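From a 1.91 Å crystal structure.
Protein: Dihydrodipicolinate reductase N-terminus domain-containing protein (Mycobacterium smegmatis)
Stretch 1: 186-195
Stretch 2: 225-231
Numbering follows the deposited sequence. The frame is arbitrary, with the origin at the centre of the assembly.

Stretch 1, residues 186-195: TVAEFDEWVR
Stretch 2, residues 225-231: ATRPDIA

The contact is a small, largely apolar packing of one face of a helix against one side of a nearly antiparallel strand, centred on the ring of Phe190 and without a hydrogen bond between the two stretches. Helix 187-195 and strand 225-230 run at 160° to each other, their axes approaching to 9.4 Å, and together they bury 258 Å². In this antiparallel arrangement, Phe190 CA lies 7.2 Å from Pro228 CA, and one helical turn later Val194 CA lies 7.6 Å from Thr226 CA.

The helix has regular backbone angles, phi near -60° to -70° and psi near -40° over most of its length, with psi relaxing to -25° at Val194. Thr186, at chi1 p, caps the helix, its OG1 accepting from Glu189 N (3.0 Å); in return Thr186 N donates to Glu189 OE1 (2.9 Å). Backbone bonds follow the i to i+4 pattern, from Phe190 N to Thr186 O at 2.9 Å through Val194 N to Phe190 O at 2.8 Å. Without touching the strand, Arg195 NH2 forms a salt bridge with Asp191 OD1 at 2.8 Å.

The strand is extended, with phi/psi of -139/139 at Thr226, -132/149 at Arg227 and -72/150 at Pro228. Its alternation turns the CA-to-CB bonds of Thr226 and Pro228 toward the helix and those of Ala225, Arg227 and Asp229 away.

The CA-to-CB bond of Phe190 (chi1 t, chi2 -84°) points toward the strand, and the ring meets Pro228 and Thr226 in different ways. Pro228, its ring in the C-gamma endo pucker, covers one face: Pro228 CB sits 3.7 Å from the centroid of the Phe190 ring and 9° off its normal, a nearly ideal CH-pi geometry, and Pro228 CD comes to 3.6 Å from Phe190 CE1. Thr226 CG2 instead lies at the ring edge, 4.0 Å from Phe190 CZ. With chi1 m, Thr226 also brings this methyl to 3.9 Å from CG2 of Val194 (chi1 p), so it touches both helix residues, while its hydroxyl is hydrogen-bonded elsewhere in the structure.

At the other end of the contact, Val187, chi1 t, extends CG2 to 3.8 Å from CD1 of Ile230. Both CA-to-CB bonds point sideways, but the m,m rotamer of Ile230 brings the end of its side chain nearer the helix. The spacing of Val187, Phe190 and Val194 along the helix thus matches the alternate strand positions Ile230, Pro228 and Thr226.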

# COMPACT_ATOMS: atom_id res chain seq x y z
N THR A 186 14.42 -21.85 -29.80
CA THR A 186 15.28 -22.96 -29.32
C THR A 186 16.14 -22.41 -28.19
O THR A 186 16.38 -21.17 -28.15
CB THR A 186 16.14 -23.57 -30.43
OG1 THR A 186 17.11 -22.60 -30.80
CG2 THR A 186 15.35 -24.00 -31.64
N VAL A 187 16.65 -23.30 -27.34
CA VAL A 187 17.61 -22.95 -26.26
C VAL A 187 18.85 -22.29 -26.87
O VAL A 187 19.37 -21.35 -26.25
CB VAL A 187 17.92 -24.18 -25.40
CG1 VAL A 187 19.07 -23.92 -24.44
CG2 VAL A 187 16.67 -24.62 -24.63
N ALA A 188 19.34 -22.76 -28.02
CA ALA A 188 20.52 -22.17 -28.69
C ALA A 188 20.20 -20.73 -29.14
O ALA A 188 21.03 -19.82 -28.88
CB ALA A 188 20.97 -23.05 -29.84
N GLU A 189 19.02 -20.52 -29.73
CA GLU A 189 18.56 -19.14 -30.11
C GLU A 189 18.51 -18.27 -28.84
O GLU A 189 18.99 -17.10 -28.86
CB GLU A 189 17.20 -19.20 -30.80
CG GLU A 189 17.27 -19.71 -32.23
CD GLU A 189 15.93 -20.04 -32.87
OE1 GLU A 189 14.95 -20.27 -32.15
OE2 GLU A 189 15.86 -20.10 -34.09
N PHE A 190 17.98 -18.82 -27.75
CA PHE A 190 17.81 -18.08 -26.47
C PHE A 190 19.19 -17.68 -25.95
O PHE A 190 19.37 -16.53 -25.51
CB PHE A 190 17.05 -18.89 -25.41
CG PHE A 190 16.82 -18.10 -24.14
CD1 PHE A 190 17.79 -18.04 -23.16
CD2 PHE A 190 15.66 -17.36 -23.97
CE1 PHE A 190 17.58 -17.29 -22.01
CE2 PHE A 190 15.47 -16.59 -22.83
CZ PHE A 190 16.43 -16.54 -21.86
N ASP A 191 20.14 -18.61 -25.96
CA ASP A 191 21.48 -18.36 -25.36
C ASP A 191 22.19 -17.26 -26.17
O ASP A 191 22.91 -16.44 -25.54
CB ASP A 191 22.32 -19.63 -25.28
CG ASP A 191 23.58 -19.47 -24.45
OD1 ASP A 191 23.49 -19.02 -23.29
OD2 ASP A 191 24.66 -19.75 -25.00
N GLU A 192 22.04 -17.23 -27.49
CA GLU A 192 22.66 -16.17 -28.34
C GLU A 192 22.00 -14.83 -27.99
O GLU A 192 22.71 -13.84 -27.76
CB GLU A 192 22.54 -16.51 -29.82
CG GLU A 192 23.39 -15.62 -30.71
CD GLU A 192 23.13 -15.83 -32.19
OE1 GLU A 192 22.62 -16.92 -32.57
OE2 GLU A 192 23.40 -14.89 -32.97
N TRP A 193 20.67 -14.82 -27.91
CA TRP A 193 19.91 -13.58 -27.59
C TRP A 193 20.29 -13.03 -26.22
O TRP A 193 20.59 -11.81 -26.11
CB TRP A 193 18.41 -13.86 -27.68
CG TRP A 193 17.59 -12.72 -27.19
CD1 TRP A 193 17.27 -11.58 -27.88
CD2 TRP A 193 16.98 -12.60 -25.89
NE1 TRP A 193 16.50 -10.76 -27.09
CE2 TRP A 193 16.29 -11.37 -25.88
CE3 TRP A 193 16.93 -13.42 -24.76
CZ2 TRP A 193 15.58 -10.94 -24.76
CZ3 TRP A 193 16.22 -12.99 -23.66
CH2 TRP A 193 15.56 -11.77 -23.66
N VAL A 194 20.28 -13.86 -25.18
CA VAL A 194 20.38 -13.37 -23.77
C VAL A 194 21.79 -12.84 -23.52
O VAL A 194 21.92 -11.95 -22.66
CB VAL A 194 19.95 -14.45 -22.74
CG1 VAL A 194 20.99 -15.54 -22.57
CG2 VAL A 194 19.57 -13.80 -21.41
N ARG A 195 22.78 -13.33 -24.27
CA ARG A 195 24.21 -12.93 -24.14
C ARG A 195 24.51 -11.69 -25.00
O ARG A 195 25.57 -11.09 -24.82
CB ARG A 195 25.11 -14.09 -24.59
CG ARG A 195 25.13 -15.27 -23.62
CD ARG A 195 26.44 -16.05 -23.75
NE ARG A 195 26.30 -17.46 -23.41
CZ ARG A 195 26.10 -17.95 -22.18
NH1 ARG A 195 26.03 -17.15 -21.13
NH2 ARG A 195 25.99 -19.25 -22.01
N ALA A 225 20.76 -11.85 -13.50
CA ALA A 225 20.92 -13.14 -14.21
C ALA A 225 19.56 -13.55 -14.77
O ALA A 225 18.51 -13.16 -14.20
CB ALA A 225 21.48 -14.20 -13.30
N THR A 226 19.58 -14.28 -15.87
CA THR A 226 18.38 -14.73 -16.59
C THR A 226 18.60 -16.16 -17.04
O THR A 226 19.72 -16.47 -17.47
CB THR A 226 18.09 -13.83 -17.80
OG1 THR A 226 17.86 -12.53 -17.27
CG2 THR A 226 16.91 -14.33 -18.61
N ARG A 227 17.58 -16.99 -16.92
CA ARG A 227 17.58 -18.36 -17.46
C ARG A 227 16.27 -18.57 -18.22
O ARG A 227 15.24 -17.97 -17.89
CB ARG A 227 17.77 -19.37 -16.32
CG ARG A 227 16.63 -19.39 -15.31
CD ARG A 227 16.51 -20.75 -14.65
NE ARG A 227 15.26 -20.94 -13.92
CZ ARG A 227 15.01 -20.49 -12.70
NH1 ARG A 227 15.89 -19.74 -12.04
NH2 ARG A 227 13.85 -20.77 -12.12
N PRO A 228 16.28 -19.40 -19.27
CA PRO A 228 15.07 -19.68 -20.02
C PRO A 228 14.15 -20.56 -19.17
O PRO A 228 14.64 -21.32 -18.34
CB PRO A 228 15.58 -20.43 -21.25
CG PRO A 228 16.84 -21.14 -20.72
CD PRO A 228 17.46 -20.12 -19.80
N ASP A 229 12.84 -20.41 -19.39
CA ASP A 229 11.82 -21.35 -18.89
C ASP A 229 11.56 -22.32 -20.04
O ASP A 229 11.40 -21.86 -21.19
CB ASP A 229 10.57 -20.61 -18.39
CG ASP A 229 10.85 -19.62 -17.27
OD1 ASP A 229 11.76 -19.85 -16.50
OD2 ASP A 229 10.13 -18.61 -17.20
N ILE A 230 11.53 -23.62 -19.72
CA ILE A 230 11.52 -24.71 -20.73
C ILE A 230 10.19 -25.46 -20.61
O ILE A 230 9.80 -25.76 -19.48
CB ILE A 230 12.71 -25.64 -20.46
CG1 ILE A 230 14.03 -24.87 -20.40
CG2 ILE A 230 12.76 -26.76 -21.48
CD1 ILE A 230 14.33 -24.08 -21.66
N ALA A 231 9.56 -25.79 -21.73
CA ALA A 231 8.40 -26.71 -21.78
C ALA A 231 8.84 -28.11 -21.30
O ALA A 231 9.75 -28.70 -21.91
CB ALA A 231 7.85 -26.76 -23.18